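Hyaluronidase-phage associated (PDB 2WB3) cleaves hyaluronan by elimination as a phage tail-fibre hyaluronate lyase, probably clearing the streptococcal capsule for the infecting phage. Local coordinates at the interface of chains A and B. Numbering follows the deposited sequence. Chains: chain A/B, Hyaluronidase-phage associated.

Contact 1: the interface of chains A and B. Residues chain A 23-26, 28-31; chain B 8-11, 14-17, 19.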
# COMPACT_ATOMS: atom_id res chain seq x y z
N THR A 23 -7.61 4.72 -8.66
CA THR A 23 -8.86 4.98 -9.40
C THR A 23 -10.05 4.33 -8.72
O THR A 23 -10.01 3.14 -8.40
CB THR A 23 -8.87 4.43 -10.85
OG1 THR A 23 -8.74 3.00 -10.84
CG2 THR A 23 -7.76 5.07 -11.69
N SER A 24 -11.12 5.10 -8.53
CA SER A 24 -12.36 4.53 -8.01
C SER A 24 -13.46 4.63 -9.08
O SER A 24 -13.62 5.66 -9.71
CB SER A 24 -12.84 5.25 -6.78
OG SER A 24 -14.03 4.57 -6.32
N ALA A 25 -14.23 3.56 -9.23
CA ALA A 25 -15.46 3.64 -10.02
C ALA A 25 -16.75 3.74 -9.17
O ALA A 25 -17.85 3.51 -9.68
CB ALA A 25 -15.52 2.46 -10.98
N ASN A 26 -16.61 4.11 -7.89
CA ASN A 26 -17.74 4.22 -6.97
C ASN A 26 -18.18 5.66 -6.84
O ASN A 26 -17.49 6.49 -6.21
CB ASN A 26 -17.31 3.64 -5.61
CG ASN A 26 -18.32 3.91 -4.51
OD1 ASN A 26 -19.53 4.09 -4.74
ND2 ASN A 26 -17.81 3.98 -3.28
N GLY A 28 -20.37 6.92 -5.08
CA GLY A 28 -20.91 7.23 -3.75
C GLY A 28 -19.86 7.62 -2.70
O GLY A 28 -20.20 8.02 -1.60
N GLY A 29 -18.57 7.52 -3.01
CA GLY A 29 -17.59 7.85 -1.99
C GLY A 29 -16.33 8.43 -2.66
O GLY A 29 -15.98 8.06 -3.81
N SER A 30 -15.63 9.24 -1.88
CA SER A 30 -14.35 9.84 -2.28
C SER A 30 -13.37 8.78 -2.68
O SER A 30 -13.24 7.75 -2.02
CB SER A 30 -13.81 10.67 -1.09
OG SER A 30 -14.63 11.84 -0.98
N ALA A 31 -12.67 8.96 -3.79
CA ALA A 31 -11.73 7.91 -4.23
C ALA A 31 -10.67 7.84 -3.16
O ALA A 31 -10.13 6.79 -2.89
CB ALA A 31 -11.05 8.26 -5.55
N MET B 8 -10.60 0.72 -6.96
CA MET B 8 -11.90 0.35 -6.41
C MET B 8 -12.87 0.20 -7.61
O MET B 8 -13.19 1.18 -8.29
CB MET B 8 -12.38 1.37 -5.38
CG MET B 8 -13.86 1.20 -5.10
SD MET B 8 -14.38 1.85 -3.56
CE MET B 8 -13.54 0.70 -2.45
N ARG B 9 -13.29 -1.03 -7.89
CA ARG B 9 -14.22 -1.29 -9.01
C ARG B 9 -15.62 -0.77 -8.69
O ARG B 9 -15.95 -0.52 -7.53
CB ARG B 9 -14.34 -2.78 -9.34
CG ARG B 9 -13.04 -3.44 -9.79
CD ARG B 9 -13.24 -4.88 -10.35
NE ARG B 9 -13.98 -5.78 -9.43
CZ ARG B 9 -13.42 -6.73 -8.67
NH1 ARG B 9 -12.11 -6.94 -8.68
NH2 ARG B 9 -14.19 -7.48 -7.88
N GLN B 10 -16.42 -0.63 -9.74
CA GLN B 10 -17.81 -0.15 -9.61
C GLN B 10 -18.64 -1.08 -8.72
O GLN B 10 -18.76 -2.25 -9.04
CB GLN B 10 -18.44 0.01 -11.00
CG GLN B 10 -19.89 0.44 -10.85
CD GLN B 10 -20.51 0.85 -12.11
OE1 GLN B 10 -19.95 0.72 -13.19
NE2 GLN B 10 -21.72 1.34 -12.00
N PRO B 11 -19.15 -0.60 -7.57
CA PRO B 11 -19.99 -1.50 -6.79
C PRO B 11 -21.43 -1.58 -7.40
O PRO B 11 -21.79 -0.72 -8.22
CB PRO B 11 -20.02 -0.83 -5.41
CG PRO B 11 -20.02 0.62 -5.75
CD PRO B 11 -19.15 0.76 -6.97
N PRO B 14 -23.82 2.32 -5.13
CA PRO B 14 -22.76 3.25 -4.64
C PRO B 14 -22.82 3.26 -3.13
O PRO B 14 -23.90 3.04 -2.56
CB PRO B 14 -23.22 4.62 -5.14
CG PRO B 14 -24.05 4.32 -6.38
CD PRO B 14 -24.75 2.98 -6.07
N ASN B 15 -21.69 3.49 -2.49
CA ASN B 15 -21.64 3.47 -1.04
C ASN B 15 -20.56 4.48 -0.70
O ASN B 15 -20.02 5.10 -1.62
CB ASN B 15 -21.30 2.06 -0.56
CG ASN B 15 -20.02 1.53 -1.19
OD1 ASN B 15 -18.95 2.00 -0.87
ND2 ASN B 15 -20.12 0.54 -2.07
N PHE B 16 -20.27 4.70 0.58
CA PHE B 16 -19.33 5.75 0.97
C PHE B 16 -17.85 5.34 0.99
O PHE B 16 -16.97 6.14 1.34
CB PHE B 16 -19.75 6.30 2.34
CG PHE B 16 -20.98 7.15 2.26
CD1 PHE B 16 -20.97 8.34 1.51
CD2 PHE B 16 -22.16 6.75 2.88
CE1 PHE B 16 -22.13 9.14 1.40
CE2 PHE B 16 -23.31 7.54 2.80
CZ PHE B 16 -23.30 8.73 2.05
N SER B 17 -17.55 4.14 0.54
CA SER B 17 -16.21 3.66 0.65
C SER B 17 -15.19 4.24 -0.40
O SER B 17 -15.53 4.62 -1.55
CB SER B 17 -16.20 2.14 0.70
OG SER B 17 -16.12 1.74 -0.65
N ALA B 19 -11.17 4.07 -2.26
CA ALA B 19 -10.05 3.23 -2.66
C ALA B 19 -8.92 3.30 -1.55
O ALA B 19 -8.33 2.31 -1.16
CB ALA B 19 -9.53 3.74 -4.06
O HOH W 1 -14.74 5.66 -3.98
O HOH W 2 -16.34 9.02 0.84

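Contact 2: the interface of chains A and B. Residues chain A 127-131, 136; chain B 121-126.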
# COMPACT_ATOMS: atom_id res chain seq x y z
N THR A 127 -17.63 45.18 -9.41
CA THR A 127 -18.66 45.80 -8.62
C THR A 127 -18.15 45.91 -7.18
O THR A 127 -17.59 44.94 -6.63
CB THR A 127 -19.93 45.01 -8.74
OG1 THR A 127 -20.33 45.08 -10.11
CG2 THR A 127 -21.04 45.58 -7.88
N VAL A 128 -18.26 47.11 -6.61
CA VAL A 128 -17.81 47.40 -5.24
C VAL A 128 -18.84 48.26 -4.50
O VAL A 128 -19.77 48.78 -5.11
CB VAL A 128 -16.46 48.17 -5.22
CG1 VAL A 128 -15.32 47.26 -5.59
CG2 VAL A 128 -16.48 49.36 -6.14
N LYS A 129 -18.67 48.41 -3.19
CA LYS A 129 -19.48 49.38 -2.44
C LYS A 129 -18.89 50.79 -2.56
O LYS A 129 -17.69 50.94 -2.86
CB LYS A 129 -19.61 48.94 -0.99
CG LYS A 129 -20.65 47.85 -0.83
CD LYS A 129 -20.75 47.34 0.59
CE LYS A 129 -22.06 46.54 0.74
NZ LYS A 129 -22.31 45.99 2.11
N ASP A 130 -19.73 51.82 -2.34
CA ASP A 130 -19.25 53.23 -2.33
C ASP A 130 -18.11 53.44 -1.35
O ASP A 130 -18.16 52.93 -0.25
CB ASP A 130 -20.37 54.19 -1.91
CG ASP A 130 -21.48 54.24 -2.88
OD1 ASP A 130 -21.26 54.07 -4.11
OD2 ASP A 130 -22.62 54.48 -2.39
N PRO A 131 -17.10 54.23 -1.74
CA PRO A 131 -15.97 54.46 -0.89
C PRO A 131 -16.35 55.24 0.37
O PRO A 131 -17.23 56.10 0.32
CB PRO A 131 -15.03 55.29 -1.77
CG PRO A 131 -15.90 55.98 -2.66
CD PRO A 131 -17.00 55.02 -2.98
N HIS A 136 -10.18 53.81 -0.87
CA HIS A 136 -11.20 52.92 -1.40
C HIS A 136 -11.49 53.29 -2.83
O HIS A 136 -11.48 54.48 -3.18
CB HIS A 136 -12.52 53.02 -0.62
CG HIS A 136 -12.49 52.40 0.74
ND1 HIS A 136 -13.56 52.45 1.60
CD2 HIS A 136 -11.50 51.76 1.41
CE1 HIS A 136 -13.26 51.83 2.72
NE2 HIS A 136 -12.01 51.42 2.64
N ILE B 121 -16.88 40.84 -8.40
CA ILE B 121 -17.69 41.48 -7.41
C ILE B 121 -17.03 41.36 -6.05
O ILE B 121 -16.55 40.29 -5.68
CB ILE B 121 -19.05 40.82 -7.28
CG1 ILE B 121 -19.82 40.87 -8.57
CG2 ILE B 121 -19.91 41.52 -6.23
CD1 ILE B 121 -21.06 39.95 -8.51
N VAL B 122 -17.01 42.47 -5.31
CA VAL B 122 -16.64 42.45 -3.93
C VAL B 122 -17.80 43.04 -3.14
O VAL B 122 -18.19 44.19 -3.35
CB VAL B 122 -15.37 43.31 -3.70
CG1 VAL B 122 -15.00 43.28 -2.24
CG2 VAL B 122 -14.20 42.82 -4.54
N ASP B 123 -18.35 42.28 -2.20
CA ASP B 123 -19.39 42.80 -1.35
C ASP B 123 -18.69 43.55 -0.23
O ASP B 123 -18.57 43.06 0.89
CB ASP B 123 -20.24 41.66 -0.81
CG ASP B 123 -21.38 42.13 0.10
OD1 ASP B 123 -21.75 43.32 0.06
OD2 ASP B 123 -21.91 41.30 0.87
N GLY B 124 -18.19 44.73 -0.56
CA GLY B 124 -17.45 45.55 0.38
C GLY B 124 -16.63 46.52 -0.42
O GLY B 124 -16.83 46.64 -1.63
N ASN B 125 -15.71 47.23 0.22
CA ASN B 125 -14.84 48.09 -0.55
C ASN B 125 -13.65 47.33 -1.06
O ASN B 125 -13.34 46.24 -0.58
CB ASN B 125 -14.41 49.33 0.23
CG ASN B 125 -15.58 50.13 0.69
OD1 ASN B 125 -15.95 50.08 1.87
ND2 ASN B 125 -16.22 50.86 -0.25
N LEU B 126 -13.00 47.92 -2.06
CA LEU B 126 -11.70 47.48 -2.48
C LEU B 126 -10.75 48.65 -2.19
O LEU B 126 -10.96 49.76 -2.70
CB LEU B 126 -11.70 47.17 -3.98
CG LEU B 126 -10.36 46.60 -4.41
CD1 LEU B 126 -10.12 45.18 -3.82
CD2 LEU B 126 -10.31 46.56 -5.88
O HOH W 3 -14.87 50.74 -2.67

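Contact 3: the interface of chains A and B. Residues chain A 69-72, 75-79; chain B 48-50, 52-55, 58.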
# COMPACT_ATOMS: atom_id res chain seq x y z
N VAL A 69 -13.51 16.49 -15.86
CA VAL A 69 -13.92 16.01 -17.20
C VAL A 69 -15.34 15.38 -17.22
O VAL A 69 -15.86 14.94 -16.19
CB VAL A 69 -12.91 15.02 -17.80
CG1 VAL A 69 -11.53 15.67 -17.96
CG2 VAL A 69 -12.80 13.67 -17.01
N LYS A 70 -15.95 15.35 -18.41
CA LYS A 70 -17.22 14.63 -18.63
C LYS A 70 -17.02 13.16 -18.62
O LYS A 70 -15.90 12.68 -18.71
CB LYS A 70 -17.83 15.02 -19.97
CG LYS A 70 -16.89 14.83 -21.15
CD LYS A 70 -17.67 15.38 -22.39
CE LYS A 70 -16.87 15.34 -23.67
NZ LYS A 70 -16.28 13.99 -23.70
N LYS A 71 -18.11 12.42 -18.54
CA LYS A 71 -18.04 10.98 -18.66
C LYS A 71 -17.37 10.63 -20.02
O LYS A 71 -17.80 11.15 -21.02
CB LYS A 71 -19.46 10.38 -18.60
CG LYS A 71 -19.52 8.85 -18.68
CD LYS A 71 -20.87 8.44 -18.12
CE LYS A 71 -20.96 6.96 -17.76
NZ LYS A 71 -20.52 6.17 -18.92
N GLN A 72 -16.40 9.72 -20.00
CA GLN A 72 -15.55 9.40 -21.14
C GLN A 72 -16.37 8.95 -22.36
O GLN A 72 -16.28 9.56 -23.44
CB GLN A 72 -14.59 8.28 -20.79
CG GLN A 72 -13.19 8.70 -20.33
CD GLN A 72 -12.28 7.48 -20.15
OE1 GLN A 72 -11.89 7.13 -19.02
NE2 GLN A 72 -11.97 6.78 -21.26
N GLY A 75 -20.44 11.48 -22.50
CA GLY A 75 -20.94 12.44 -21.51
C GLY A 75 -21.34 13.74 -22.16
O GLY A 75 -20.74 14.15 -23.14
N LYS A 76 -22.35 14.41 -21.63
CA LYS A 76 -22.77 15.70 -22.19
C LYS A 76 -22.14 16.89 -21.51
O LYS A 76 -22.35 18.01 -21.95
CB LYS A 76 -24.28 15.89 -22.11
CG LYS A 76 -25.08 14.70 -22.63
CD LYS A 76 -24.77 14.45 -24.10
CE LYS A 76 -25.92 13.70 -24.79
NZ LYS A 76 -25.58 13.39 -26.21
N GLY A 77 -21.35 16.66 -20.45
CA GLY A 77 -20.75 17.77 -19.70
C GLY A 77 -20.55 17.42 -18.22
O GLY A 77 -20.63 16.27 -17.84
N THR A 78 -20.25 18.42 -17.43
CA THR A 78 -20.01 18.26 -15.98
C THR A 78 -20.23 19.60 -15.33
O THR A 78 -20.13 20.64 -15.95
CB THR A 78 -18.57 17.72 -15.70
OG1 THR A 78 -18.36 17.65 -14.29
CG2 THR A 78 -17.53 18.67 -16.30
N ALA A 79 -20.63 19.57 -14.08
CA ALA A 79 -20.79 20.77 -13.33
C ALA A 79 -19.89 20.66 -12.07
O ALA A 79 -20.05 21.44 -11.15
CB ALA A 79 -22.24 20.89 -12.90
N HIS B 48 -11.38 14.38 -11.76
CA HIS B 48 -12.74 13.97 -11.43
C HIS B 48 -13.46 13.79 -12.77
O HIS B 48 -13.43 14.70 -13.57
CB HIS B 48 -13.46 15.06 -10.66
CG HIS B 48 -14.90 14.73 -10.45
ND1 HIS B 48 -15.86 15.03 -11.38
CD2 HIS B 48 -15.54 14.01 -9.49
CE1 HIS B 48 -17.03 14.55 -11.00
NE2 HIS B 48 -16.87 13.92 -9.86
N GLU B 49 -14.14 12.67 -12.94
CA GLU B 49 -14.96 12.38 -14.12
C GLU B 49 -16.44 12.26 -13.71
O GLU B 49 -16.77 11.59 -12.75
CB GLU B 49 -14.49 11.04 -14.71
CG GLU B 49 -15.05 10.76 -16.11
CD GLU B 49 -14.74 9.36 -16.57
OE1 GLU B 49 -13.66 8.83 -16.22
OE2 GLU B 49 -15.60 8.79 -17.29
N ASN B 50 -17.32 12.98 -14.38
CA ASN B 50 -18.76 12.81 -14.17
C ASN B 50 -19.10 11.31 -14.27
O ASN B 50 -18.73 10.64 -15.24
CB ASN B 50 -19.52 13.65 -15.20
CG ASN B 50 -21.01 13.83 -14.85
OD1 ASN B 50 -21.57 13.09 -14.02
ND2 ASN B 50 -21.62 14.87 -15.40
N SER B 52 -21.94 10.26 -14.70
CA SER B 52 -23.16 10.18 -15.52
C SER B 52 -22.99 10.97 -16.81
O SER B 52 -22.22 11.93 -16.87
CB SER B 52 -24.33 10.79 -14.74
OG SER B 52 -25.47 11.04 -15.57
N VAL B 53 -23.76 10.62 -17.84
CA VAL B 53 -23.79 11.45 -19.06
C VAL B 53 -24.44 12.78 -18.81
O VAL B 53 -24.23 13.73 -19.53
CB VAL B 53 -24.51 10.70 -20.25
CG1 VAL B 53 -23.78 9.38 -20.59
CG2 VAL B 53 -26.00 10.44 -19.91
N ASP B 54 -25.27 12.87 -17.77
CA ASP B 54 -26.06 14.06 -17.46
C ASP B 54 -25.12 15.21 -16.98
O ASP B 54 -24.45 15.05 -15.96
CB ASP B 54 -27.03 13.62 -16.33
CG ASP B 54 -27.86 14.74 -15.73
OD1 ASP B 54 -27.72 15.91 -16.12
OD2 ASP B 54 -28.71 14.44 -14.84
N LYS B 55 -25.13 16.35 -17.64
CA LYS B 55 -24.10 17.38 -17.38
C LYS B 55 -24.27 18.14 -16.03
O LYS B 55 -23.38 18.90 -15.60
CB LYS B 55 -24.00 18.34 -18.57
CG LYS B 55 -25.28 19.18 -18.73
CD LYS B 55 -25.16 20.31 -19.74
CE LYS B 55 -26.58 20.73 -20.20
NZ LYS B 55 -26.64 22.22 -20.34
N ASP B 58 -23.27 15.93 -11.39
CA ASP B 58 -22.14 16.03 -10.42
C ASP B 58 -21.93 17.46 -9.92
O ASP B 58 -20.80 17.86 -9.56
CB ASP B 58 -20.85 15.49 -11.08
CG ASP B 58 -20.49 16.23 -12.38
OD1 ASP B 58 -21.20 17.18 -12.82
OD2 ASP B 58 -19.42 15.92 -12.92
O HOH W 4 -16.05 16.28 -13.83
O HOH W 5 -20.84 13.62 -18.57

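Contact 1: the interface of chains A and B
Main-chain hydrogen bonds set the register of this patch of the interface. The amide N of B:Met8 gives to A:Thr23 O at 2.9 Å, and A:Ala25 N returns to B:Met8 O at 2.8 Å, nearly along the C=O axis, so that A:Ser24 pairs in parallel with B:Met8.

Side-chain amide recognition follows two residues further on, at A:Asn26. Its CG is anti to the backbone N (chi1 170°), which sends the carboxamide across to the loop of chain B. OD1 takes the amide N of B:Asn15 at 3.2 Å, in the carbonyl plane and on a lone pair, while the same oxygen receives A:Gly28 N from above that plane. ND2 gives to B:Asn15 O at 3.0 Å, a partner lying in its amide plane, and more weakly to B:Ser17 O. Gripped at both ends, the carboxamide is fixed in rotation. In the second shell, B:Asn15 OD1 accepts both N and OG of B:Ser17 and shapes the receiving loop.

A water joins A:Ser24 OG and A:Gly29 O to B:Ser17 O, 2.8 Å from that carbonyl oxygen.

Apolar contacts complete the seam: B:Pro11 crosses A:Asn26 at about a right angle, its CD 3.7 Å from CB, and A:Ala25 CB lies against the backbone of B:Gln10.

The site lies where strand 20-24 of chain A meets the end of strand 4-8 of chain B, the loops that follow each strand interlocking towards the N-terminal end of the triple-stranded beta-helix.

Contact 2: the interface of chains A and B
Face-to-face stacking of an amide on an imidazole dominates this patch. The side chain of B:Asn125, its CG anti to the carbonyl carbon (chi1 -58°), lies over one face of the A:His136 ring, with the two planes 20° apart. CB sits above the ring centre, 3.6 Å from the centroid, as a CH-pi contact, and the carboxamide extends over the ND1 and CE1 side. Held by the stack, the amide directs ND2 to the backbone carbonyl of A:Asp130 at 2.8 Å; the acceptor lies in the amide plane, whereas the donor stands above the carbonyl plane. ND2 also meets a water that A:Lys129 O holds in turn, so the amide reaches the carbonyl of A:Asp130 directly and that of A:Lys129 through water.

A:Lys129 and B:Asp123 run side by side and point the same way. The extended lysine passes over B:Gly124, CD 3.8 Å from its CA, and its tip forms a long salt bridge, NZ to OD1 of B:Asp123 at 3.4 Å. The side chains of A:Val128 and B:Leu126 cross obliquely, CG1 against CB.

Strand 126-127 of chain A pairs in parallel with strand 120-122 of chain B: B:Val122 N gives to A:Thr127 O, nearly along the C=O axis. Further on, A:Lys129 N meets B:Gly124 O at 3.0 Å, almost straight at the hydrogen (173°) yet from above the carbonyl plane.

Contact 3: the interface of chains A and B
Three first torsions bring the polar groups of this patch together. B:Asp58 holds CG in the crowded position between its backbone N and carbonyl carbon (chi1 58°), B:Asn50 places CG anti to its backbone N, and A:Thr78 turns OG1 anti to its own (chi1 177°). The aspartate thus presents its carboxylate to two successive donors of chain A, using the syn lone pair of each oxygen: OD2 receives A:Thr78 OG1, and OD1 receives A:Ala79 N at 2.8 Å. The side chains of A:Thr78 and B:Asp58 cross at about a right angle.

B:Asn50 ND2 gives to A:Gly77 O at 3.0 Å, on a lone pair, and also to B:Asp54 O, while OD1 holds B:Ser52 N. One carboxamide therefore shapes its own loop and binds the partner's.

B:Glu49, its CG anti to the backbone N and the chain extended beyond it, passes A:Val69 CG2 and brings OE2 to A:Gln72 N at 3.0 Å, met from above the carboxylate plane. A:Lys71 NZ, 5.8 Å from that OE2, may help stabilise its charge.

A water links A:Thr78 OG1, A:Val69 O and B:His48 ND1, lying in the plane of the imidazole at its edge, 2.8 Å from ND1.

The site sits at the ends of strand 64-69 of chain A and strand 45-49 of chain B, paired in parallel, where their following loops embrace.

All three contacts belong to the same A-B interface and repeat one theme: a strand of chain A pairs in parallel with an earlier strand of chain B, and an asparagine side chain then reads main-chain groups of the partner. No residue is shared. Contacts 1 and 3 lie close, their C-alpha centres about 16 Å apart, whereas contact 2 lies about 44 Å from contact 1 and 36 Å from contact 3, near helix 140-152. Spread along an interface that is not an exact two-fold, they suit chains intertwined round a common axis, as expected of a triple-stranded beta-helix.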